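Local atomic coordinates of putative host cell surface-exposed lipoprotein (PDB entry 4EQQ), a protein that mediates superinfection exclusion as a phage-encoded, host-surface lipoprotein, probably by targeting the tape measure protein of incoming phages, its ectodomain being the part modelled here. Residues 14-18 / 46-50; 21-25 / 39-44; 26-31 / 65-69; 70-75 / 103-107. One frame throughout, in Å; residues are numbered along the deposited sequence.

Interaction 1 of 4, residues 14-18 / 46-50; sequences EYRTA and YSQDA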
# COMPACT_ATOMS: atom_id res chain seq x y z
N GLU A 14 -15.84 -13.39 15.70
CA GLU A 14 -14.48 -13.18 15.20
C GLU A 14 -14.43 -13.10 13.68
O GLU A 14 -13.69 -12.28 13.15
CB GLU A 14 -13.57 -14.31 15.70
CG GLU A 14 -12.11 -14.18 15.29
CD GLU A 14 -11.26 -15.44 15.39
OE1 GLU A 14 -10.04 -15.35 15.10
OE2 GLU A 14 -11.81 -16.50 15.75
N TYR A 15 -15.20 -13.97 12.97
CA TYR A 15 -15.22 -13.98 11.50
C TYR A 15 -15.86 -12.68 10.98
O TYR A 15 -15.40 -12.14 9.97
CB TYR A 15 -16.00 -15.19 10.97
CG TYR A 15 -15.32 -16.55 11.04
CD1 TYR A 15 -14.50 -16.89 12.11
CD2 TYR A 15 -15.64 -17.55 10.13
CE1 TYR A 15 -13.93 -18.17 12.21
CE2 TYR A 15 -15.07 -18.83 10.22
CZ TYR A 15 -14.21 -19.12 11.25
OH TYR A 15 -13.68 -20.39 11.36
N ARG A 16 -16.92 -12.20 11.67
CA ARG A 16 -17.62 -10.96 11.28
C ARG A 16 -16.73 -9.75 11.53
O ARG A 16 -16.69 -8.84 10.71
CB ARG A 16 -18.97 -10.82 12.02
CG ARG A 16 -19.98 -11.91 11.64
CD ARG A 16 -21.40 -11.59 12.09
NE ARG A 16 -21.52 -11.69 13.54
CZ ARG A 16 -21.86 -12.81 14.18
NH1 ARG A 16 -21.90 -12.82 15.51
NH2 ARG A 16 -22.16 -13.91 13.51
N THR A 17 -15.96 -9.77 12.62
CA THR A 17 -15.01 -8.70 12.93
C THR A 17 -13.86 -8.74 11.89
O THR A 17 -13.40 -7.68 11.46
CB THR A 17 -14.56 -8.80 14.41
OG1 THR A 17 -15.73 -8.80 15.22
CG2 THR A 17 -13.72 -7.61 14.86
N ALA A 18 -13.41 -9.96 11.50
CA ALA A 18 -12.37 -10.10 10.48
C ALA A 18 -12.85 -9.54 9.13
O ALA A 18 -12.06 -8.89 8.45
CB ALA A 18 -11.94 -11.56 10.35
N TYR A 46 -5.90 -12.83 13.82
CA TYR A 46 -7.06 -13.68 13.60
C TYR A 46 -6.54 -15.10 13.36
O TYR A 46 -5.39 -15.26 12.94
CB TYR A 46 -7.86 -13.21 12.36
CG TYR A 46 -8.74 -12.04 12.69
CD1 TYR A 46 -9.89 -12.20 13.47
CD2 TYR A 46 -8.40 -10.75 12.30
CE1 TYR A 46 -10.68 -11.11 13.82
CE2 TYR A 46 -9.19 -9.65 12.63
CZ TYR A 46 -10.32 -9.84 13.41
OH TYR A 46 -11.11 -8.78 13.76
N SER A 47 -7.37 -16.12 13.61
CA SER A 47 -6.95 -17.49 13.31
C SER A 47 -6.86 -17.63 11.78
O SER A 47 -7.42 -16.79 11.04
CB SER A 47 -7.98 -18.49 13.84
OG SER A 47 -9.23 -18.25 13.20
N GLN A 48 -6.21 -18.68 11.29
CA GLN A 48 -6.16 -18.94 9.85
C GLN A 48 -7.59 -19.11 9.28
O GLN A 48 -7.87 -18.60 8.20
CB GLN A 48 -5.30 -20.19 9.55
CG GLN A 48 -4.91 -20.30 8.08
CD GLN A 48 -4.06 -19.13 7.61
OE1 GLN A 48 -2.96 -18.89 8.12
NE2 GLN A 48 -4.55 -18.40 6.62
N ASP A 49 -8.47 -19.82 10.00
CA ASP A 49 -9.85 -20.03 9.53
C ASP A 49 -10.64 -18.71 9.39
O ASP A 49 -11.36 -18.56 8.41
CB ASP A 49 -10.59 -21.02 10.44
CG ASP A 49 -10.12 -22.46 10.30
OD1 ASP A 49 -9.48 -22.79 9.29
OD2 ASP A 49 -10.46 -23.27 11.18
N ALA A 50 -10.54 -17.80 10.37
CA ALA A 50 -11.25 -16.51 10.33
C ALA A 50 -10.71 -15.65 9.16
O ALA A 50 -11.49 -14.99 8.47
CB ALA A 50 -11.06 -15.76 11.64
O HOH W 1 -11.20 -18.86 14.74
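Tyr46 lays its ring flat over Ala18: the methyl CB of Ala18 sits 3.7 Å from the centroid of the Tyr46 ring and only 9° off its normal, a CH-pi contact close to ideal. A second one runs the other way. Here the Tyr15 ring turns a face to the backbone of the facing helix, with Ala50 CA 3.9 Å from the Tyr15 centroid, and Tyr15 CD1 also meets Ala50 CB at 3.7 Å. The small Ala50 lets the two segments approach closely, the CA atoms of Tyr15 and Ala50 being 4.9 Å apart. This ties the first turns of helix 13-28 to the start of helix 48-57, the first and third helices of the first of two Ltp-family repeats of this helix-turn-helix (HTH) fold. Ser47 is the N-cap of helix 48-57, its OG accepting from Ala50 N at 3.2 Å. Glu14, with an extended side chain, reaches the same helix start: Ser47 N donates to Glu14 OE1 at 3.2 Å and 170°, while a water lies 2.6 Å from both Glu14 OE2 and Ser47 OG. Beyond the pair, Tyr46 also packs on Leu40 of helix 33-42, and the Tyr15 ring meets that of Tyr53.

Interaction 2 of 4, residues 21-25 / 39-44; sequences KAKQY and QLVSFD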
# COMPACT_ATOMS: atom_id res chain seq x y z
N LYS A 21 -12.64 -5.78 9.28
CA LYS A 21 -11.23 -5.41 9.17
C LYS A 21 -10.72 -5.59 7.71
O LYS A 21 -10.04 -4.71 7.20
CB LYS A 21 -10.40 -6.24 10.17
CG LYS A 21 -8.92 -5.85 10.28
CD LYS A 21 -8.66 -4.34 10.56
CE LYS A 21 -9.01 -3.91 11.96
NZ LYS A 21 -8.47 -2.56 12.28
N ALA A 22 -11.11 -6.70 7.04
CA ALA A 22 -10.72 -6.97 5.65
C ALA A 22 -11.21 -5.84 4.72
O ALA A 22 -10.44 -5.38 3.86
CB ALA A 22 -11.29 -8.31 5.19
N LYS A 23 -12.46 -5.37 4.91
CA LYS A 23 -13.06 -4.27 4.15
C LYS A 23 -12.28 -2.97 4.34
O LYS A 23 -12.10 -2.22 3.40
CB LYS A 23 -14.51 -4.04 4.59
CG LYS A 23 -15.47 -5.09 4.08
CD LYS A 23 -16.87 -4.89 4.66
CE LYS A 23 -17.86 -5.90 4.11
NZ LYS A 23 -18.19 -5.59 2.70
N GLN A 24 -11.82 -2.71 5.57
CA GLN A 24 -11.00 -1.54 5.92
C GLN A 24 -9.67 -1.58 5.16
O GLN A 24 -9.31 -0.62 4.49
CB GLN A 24 -10.74 -1.57 7.43
CG GLN A 24 -10.64 -0.25 8.11
CD GLN A 24 -10.79 -0.47 9.60
OE1 GLN A 24 -11.89 -0.71 10.12
NE2 GLN A 24 -9.67 -0.51 10.30
N TYR A 25 -8.98 -2.72 5.20
CA TYR A 25 -7.72 -2.91 4.48
C TYR A 25 -7.88 -2.73 2.98
O TYR A 25 -7.08 -2.02 2.38
CB TYR A 25 -7.11 -4.29 4.76
CG TYR A 25 -6.46 -4.40 6.11
CD1 TYR A 25 -5.46 -3.51 6.50
CD2 TYR A 25 -6.76 -5.46 6.96
CE1 TYR A 25 -4.84 -3.62 7.74
CE2 TYR A 25 -6.10 -5.61 8.18
CZ TYR A 25 -5.15 -4.69 8.57
OH TYR A 25 -4.52 -4.84 9.77
N GLN A 39 -1.99 -10.62 6.24
CA GLN A 39 -2.17 -9.44 7.11
C GLN A 39 -3.09 -9.74 8.32
O GLN A 39 -2.74 -9.41 9.45
CB GLN A 39 -2.74 -8.27 6.30
CG GLN A 39 -2.99 -7.00 7.13
CD GLN A 39 -1.73 -6.26 7.52
OE1 GLN A 39 -0.68 -6.40 6.91
NE2 GLN A 39 -1.81 -5.42 8.55
N LEU A 40 -4.27 -10.35 8.06
CA LEU A 40 -5.25 -10.66 9.11
C LEU A 40 -4.69 -11.59 10.19
O LEU A 40 -5.03 -11.45 11.37
CB LEU A 40 -6.57 -11.20 8.54
CG LEU A 40 -7.39 -10.23 7.68
CD1 LEU A 40 -8.44 -10.98 6.86
CD2 LEU A 40 -8.06 -9.10 8.53
N VAL A 41 -3.85 -12.54 9.79
CA VAL A 41 -3.21 -13.48 10.72
C VAL A 41 -2.00 -12.81 11.41
O VAL A 41 -1.93 -12.78 12.63
CB VAL A 41 -2.81 -14.81 10.01
CG1 VAL A 41 -1.95 -15.70 10.91
CG2 VAL A 41 -4.04 -15.57 9.53
N SER A 42 -1.06 -12.28 10.62
CA SER A 42 0.20 -11.72 11.11
C SER A 42 0.06 -10.44 11.94
O SER A 42 0.74 -10.30 12.96
CB SER A 42 1.17 -11.52 9.94
OG SER A 42 2.46 -11.17 10.39
N PHE A 43 -0.79 -9.51 11.52
CA PHE A 43 -0.96 -8.26 12.27
C PHE A 43 -2.11 -8.31 13.27
O PHE A 43 -1.91 -8.01 14.45
CB PHE A 43 -1.10 -7.05 11.34
CG PHE A 43 -1.16 -5.72 12.07
CD1 PHE A 43 0.00 -5.12 12.54
CD2 PHE A 43 -2.37 -5.11 12.35
CE1 PHE A 43 -0.05 -3.92 13.25
CE2 PHE A 43 -2.43 -3.91 13.06
CZ PHE A 43 -1.27 -3.31 13.49
N ASP A 44 -3.33 -8.61 12.79
CA ASP A 44 -4.54 -8.58 13.61
C ASP A 44 -4.70 -9.80 14.51
O ASP A 44 -5.54 -9.78 15.40
CB ASP A 44 -5.77 -8.37 12.73
CG ASP A 44 -5.68 -7.09 11.95
OD1 ASP A 44 -6.03 -6.03 12.50
OD2 ASP A 44 -5.13 -7.12 10.84
O HOH W 2 -5.82 -3.26 12.11
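The m rotamer of Tyr25 carries its ring across the gap between helices 13-28 and 33-42 and delivers the hydroxyl to two partners. Tyr25 OH donates to Asp44 OD2 at a short 2.6 Å and accepts from Gln39 NE2 at 3.0 Å. Gln39 starts t, which lays its CG over the face of the Tyr25 ring, 3.7 Å from the centroid, and the p bend at chi2 then brings the amide NE2 round to Tyr25 OH. Asp44, chi1 m, approaches in the plane of that ring at its edge. Lys21 leaves its helix as t, which puts its CG 3.6 Å from Asp44 OD1; two p bends then steer CD and CE, and Lys21 NZ stops 4.2 Å from Asp44 OD1. A water 2.7 Å from Lys21 NZ and 2.8 Å from Asp44 OD1 joins them. Beside this polar cluster Leu40, an mt rotamer, reaches Lys21 CG with CD2 at 3.8 Å and Tyr25 CE2 with the same atom at 4.0 Å. Leu40 also packs on Ser51 and Ala54, so it lies where helices 13-28, 33-42 and 48-57 of this all-helical repeat converge, while Gln39 and Phe43 pack on Asp75 of the second subunit.

Interaction 3 of 4, residues 26-31 / 65-69; sequences ASTVHM and QALEK. With SO4 (sulfate ion), chain D.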
# COMPACT_ATOMS: atom_id res chain seq x y z
N ALA A 26 -8.91 -3.36 2.37
CA ALA A 26 -9.20 -3.28 0.94
C ALA A 26 -9.59 -1.88 0.46
O ALA A 26 -9.42 -1.57 -0.71
CB ALA A 26 -10.28 -4.28 0.57
N SER A 27 -10.15 -1.06 1.34
CA SER A 27 -10.55 0.30 0.99
C SER A 27 -9.39 1.32 1.14
O SER A 27 -9.54 2.45 0.68
CB SER A 27 -11.74 0.73 1.84
OG SER A 27 -11.38 0.91 3.19
N THR A 28 -8.27 0.94 1.80
CA THR A 28 -7.16 1.86 2.08
C THR A 28 -5.84 1.44 1.44
O THR A 28 -5.17 2.26 0.83
CB THR A 28 -7.01 2.08 3.61
OG1 THR A 28 -6.54 0.88 4.21
CG2 THR A 28 -8.30 2.49 4.29
N VAL A 29 -5.43 0.18 1.63
CA VAL A 29 -4.20 -0.42 1.10
C VAL A 29 -4.68 -1.40 0.03
O VAL A 29 -5.63 -2.15 0.27
CB VAL A 29 -3.36 -1.09 2.24
CG1 VAL A 29 -2.12 -1.80 1.70
CG2 VAL A 29 -2.97 -0.07 3.31
N HIS A 30 -4.11 -1.39 -1.14
CA HIS A 30 -4.69 -2.26 -2.17
C HIS A 30 -4.07 -3.68 -2.29
O HIS A 30 -3.31 -3.97 -3.20
CB HIS A 30 -4.80 -1.49 -3.47
CG HIS A 30 -5.53 -0.20 -3.25
ND1 HIS A 30 -4.88 1.01 -3.30
CD2 HIS A 30 -6.83 0.02 -2.95
CE1 HIS A 30 -5.80 1.93 -3.07
NE2 HIS A 30 -6.99 1.37 -2.84
N MET A 31 -4.49 -4.57 -1.39
CA MET A 31 -3.96 -5.92 -1.23
C MET A 31 -4.57 -6.96 -2.11
O MET A 31 -5.77 -6.94 -2.40
CB MET A 31 -4.13 -6.39 0.23
CG MET A 31 -3.43 -5.50 1.23
SD MET A 31 -3.75 -6.12 2.89
CE MET A 31 -3.13 -4.74 3.86
N GLN A 65 -8.72 -4.25 -6.83
CA GLN A 65 -7.57 -4.09 -5.93
C GLN A 65 -6.28 -4.05 -6.75
O GLN A 65 -5.41 -3.23 -6.47
CB GLN A 65 -7.50 -5.25 -4.91
CG GLN A 65 -8.63 -5.30 -3.90
CD GLN A 65 -8.67 -4.07 -3.04
OE1 GLN A 65 -9.59 -3.27 -3.13
NE2 GLN A 65 -7.69 -3.90 -2.20
N ALA A 66 -6.14 -4.97 -7.73
CA ALA A 66 -4.97 -5.04 -8.61
C ALA A 66 -4.83 -3.76 -9.42
O ALA A 66 -3.72 -3.25 -9.54
CB ALA A 66 -5.06 -6.25 -9.53
N LEU A 67 -5.94 -3.26 -9.98
CA LEU A 67 -5.94 -2.01 -10.76
C LEU A 67 -5.45 -0.83 -9.90
O LEU A 67 -4.60 -0.06 -10.36
CB LEU A 67 -7.35 -1.73 -11.35
CG LEU A 67 -7.54 -0.41 -12.12
CD1 LEU A 67 -6.46 -0.22 -13.21
CD2 LEU A 67 -8.94 -0.32 -12.70
N GLU A 68 -5.98 -0.69 -8.68
CA GLU A 68 -5.59 0.39 -7.77
C GLU A 68 -4.10 0.29 -7.39
O GLU A 68 -3.39 1.30 -7.38
CB GLU A 68 -6.51 0.45 -6.53
CG GLU A 68 -7.94 0.90 -6.83
CD GLU A 68 -8.09 2.14 -7.69
OE1 GLU A 68 -8.70 2.05 -8.78
OE2 GLU A 68 -7.50 3.19 -7.33
N LYS A 69 -3.61 -0.94 -7.16
CA LYS A 69 -2.18 -1.13 -6.86
C LYS A 69 -1.32 -0.80 -8.09
O LYS A 69 -0.26 -0.19 -7.96
CB LYS A 69 -1.90 -2.57 -6.36
CG LYS A 69 -0.54 -2.69 -5.67
CD LYS A 69 -0.48 -1.83 -4.38
CE LYS A 69 0.89 -1.80 -3.75
NZ LYS A 69 1.33 -3.16 -3.32
S SO4 D . 2.36 -3.63 0.12
O1 SO4 D . 0.98 -3.65 0.63
O2 SO4 D . 2.46 -2.73 -1.02
O3 SO4 D . 3.26 -3.14 1.17
O4 SO4 D . 2.76 -4.99 -0.26
O HOH W 3 -0.90 -4.92 -3.09
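This is an inter-repeat contact, in which the C-terminal end of helix 13-28 and the turn after it pack on helix 62-77, near the centre of the chain. His30 is the centre of an inverse gamma turn, and its side chain projects onto the helix: Glu68 CB lies over the face of the His30 imidazole, 3.5 Å from the centroid and 10° off the normal, a CH-pi contact. The carboxylate of Glu68 leads away to pair with Lys71. Next to the ring, the side chain of Gln65 fills the space between Ala26 and the backbone of the turn, with the CA atoms of Gln65 and His30 5.1 Å apart. The long Lys69 side chain runs past the turn; a water lies 2.6 Å from His30 O and 2.9 Å from Lys69 NZ. The same Lys69 NZ donates to O2 of the sulfate at 2.6 Å and forms a salt bridge with Asp92. Lys69 and Gln72 of the second subunit also bind this sulfate, probably acquired from the crystallisation liquor. The chemistry implies a polar, partly water-mediated seam between repeats; the sulfate shared by lysines of both subunits is consistent with a spot that can hold an anion.

Interaction 4 of 4, residues 70-75 / 103-107; sequences AKQYQD and VANLK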
# COMPACT_ATOMS: atom_id res chain seq x y z
N ALA A 70 -1.79 -1.20 -9.29
CA ALA A 70 -1.11 -0.96 -10.57
C ALA A 70 -0.99 0.55 -10.81
O ALA A 70 0.09 1.01 -11.20
CB ALA A 70 -1.90 -1.61 -11.72
N LYS A 71 -2.07 1.33 -10.55
CA LYS A 71 -2.06 2.80 -10.69
C LYS A 71 -1.03 3.38 -9.75
O LYS A 71 -0.25 4.23 -10.17
CB LYS A 71 -3.44 3.41 -10.38
CG LYS A 71 -4.51 3.13 -11.43
CD LYS A 71 -5.85 3.68 -10.93
CE LYS A 71 -6.98 3.47 -11.90
NZ LYS A 71 -8.29 3.87 -11.29
N GLN A 72 -0.98 2.88 -8.49
CA GLN A 72 -0.01 3.33 -7.50
C GLN A 72 1.43 3.12 -8.01
O GLN A 72 2.23 4.06 -7.95
CB GLN A 72 -0.23 2.62 -6.15
CG GLN A 72 0.70 3.13 -5.04
CD GLN A 72 0.53 2.38 -3.74
OE1 GLN A 72 -0.58 2.01 -3.34
NE2 GLN A 72 1.64 2.14 -3.04
N TYR A 73 1.75 1.92 -8.54
CA TYR A 73 3.09 1.63 -9.09
C TYR A 73 3.42 2.54 -10.27
O TYR A 73 4.55 3.01 -10.37
CB TYR A 73 3.23 0.15 -9.52
CG TYR A 73 3.29 -0.85 -8.38
CD1 TYR A 73 3.81 -0.50 -7.13
CD2 TYR A 73 2.83 -2.15 -8.55
CE1 TYR A 73 3.88 -1.42 -6.09
CE2 TYR A 73 2.87 -3.08 -7.51
CZ TYR A 73 3.43 -2.72 -6.29
OH TYR A 73 3.50 -3.64 -5.27
N GLN A 74 2.44 2.79 -11.14
CA GLN A 74 2.63 3.65 -12.31
C GLN A 74 2.85 5.10 -11.90
O GLN A 74 3.80 5.71 -12.36
CB GLN A 74 1.44 3.55 -13.29
CG GLN A 74 1.66 4.38 -14.57
CD GLN A 74 0.71 4.05 -15.67
OE1 GLN A 74 -0.49 4.30 -15.57
NE2 GLN A 74 1.22 3.49 -16.75
N ASP A 75 1.98 5.63 -11.02
CA ASP A 75 2.08 7.02 -10.60
C ASP A 75 3.22 7.34 -9.65
O ASP A 75 3.76 8.43 -9.75
CB ASP A 75 0.74 7.53 -10.06
CG ASP A 75 -0.40 7.42 -11.07
OD1 ASP A 75 -0.13 7.56 -12.29
OD2 ASP A 75 -1.54 7.18 -10.65
N VAL A 103 -3.23 -4.00 -15.70
CA VAL A 103 -2.35 -3.35 -16.68
C VAL A 103 -3.05 -2.92 -17.97
O VAL A 103 -2.67 -1.90 -18.55
CB VAL A 103 -0.97 -4.04 -16.88
CG1 VAL A 103 -0.23 -4.19 -15.54
CG2 VAL A 103 -1.11 -5.39 -17.55
N ALA A 104 -4.11 -3.63 -18.36
CA ALA A 104 -4.92 -3.29 -19.54
C ALA A 104 -5.69 -1.97 -19.29
O ALA A 104 -6.12 -1.31 -20.24
CB ALA A 104 -5.89 -4.42 -19.84
N ASN A 105 -5.84 -1.58 -18.01
CA ASN A 105 -6.55 -0.36 -17.60
C ASN A 105 -5.64 0.75 -17.08
O ASN A 105 -6.13 1.71 -16.49
CB ASN A 105 -7.69 -0.69 -16.64
CG ASN A 105 -8.79 -1.49 -17.29
OD1 ASN A 105 -8.81 -2.73 -17.23
ND2 ASN A 105 -9.71 -0.80 -17.95
N LEU A 106 -4.34 0.66 -17.37
CA LEU A 106 -3.34 1.68 -17.01
C LEU A 106 -3.18 2.72 -18.14
O LEU A 106 -3.73 2.54 -19.23
CB LEU A 106 -1.98 1.03 -16.72
CG LEU A 106 -1.80 0.35 -15.36
CD1 LEU A 106 -0.47 -0.32 -15.28
CD2 LEU A 106 -1.96 1.34 -14.23
N LYS A 107 -2.43 3.80 -17.86
CA LYS A 107 -2.17 4.87 -18.82
C LYS A 107 -1.14 4.42 -19.84
O LYS A 107 -1.18 4.86 -20.98
CB LYS A 107 -1.67 6.14 -18.10
CG LYS A 107 -2.66 6.73 -17.11
CD LYS A 107 -1.93 7.69 -16.18
CE LYS A 107 -2.78 8.18 -15.04
NZ LYS A 107 -1.97 8.89 -14.02
O HOH W 4 -3.57 6.52 -12.17
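Lys107, the last residue of the chain, makes both direct polar links to helix 62-77. Its NZ forms a salt bridge with Asp75 OD1 at 2.9 Å, and its backbone nitrogen donates to Gln74: Lys107 N to Gln74 OE1 is 3.0 Å, at 155°. A water supports the ion pair, 2.6 Å from Asp75 OD2 and weakly bonded to Lys107 NZ at 3.4 Å. This corner also faces the second subunit, where Ser38 OG of that subunit hydrogen-bonds to Asp75 O and the backbone oxygen of its Ser42 accepts a weak bond from Lys107 NZ. Moving inward, the extended tail turns Leu106 toward the helix. Its CD2 lies 3.6 Å from Gln74 OE1, 3.6 Å from Ala70 C and 3.9 Å from Ala70 CB, and the aliphatic part of Lys71 closes over it, with Lys71 CG 4.2 Å from Leu106 CD2. The end of Lys71 is directed elsewhere, to a salt bridge with Glu68. Ala70 and Leu106 both pack on Ile84, so the tail that follows helix 96-104 packs against helices 62-77 and 81-91. These three helices make up the second Ltp-family repeat, a compact unit of this helix-turn-helix (HTH) fold.

Overall arrangement
Interactions 1 and 2 both rest on helix 13-28 in the first repeat and touch through Tyr46 N and Leu40 O, 3.0 Å apart and probably hydrogen-bonded; interaction 4 lies in the second repeat, about 32 Å from interaction 1 between centres. Interaction 3 bridges the repeats, sharing helix 13-28 with the first two and helix 62-77 with interaction 4. It is the most central, its centre about 6 Å from the chain's centre, whereas those of 1 and 4 are about 16 Å away; all four are partly buried. Interactions 1 and 2 combine tyrosines with hydrogen bonds, 3 relies on imidazole packing and water, and 4 has a salt bridge. The second subunit touches 2, 3 and 4.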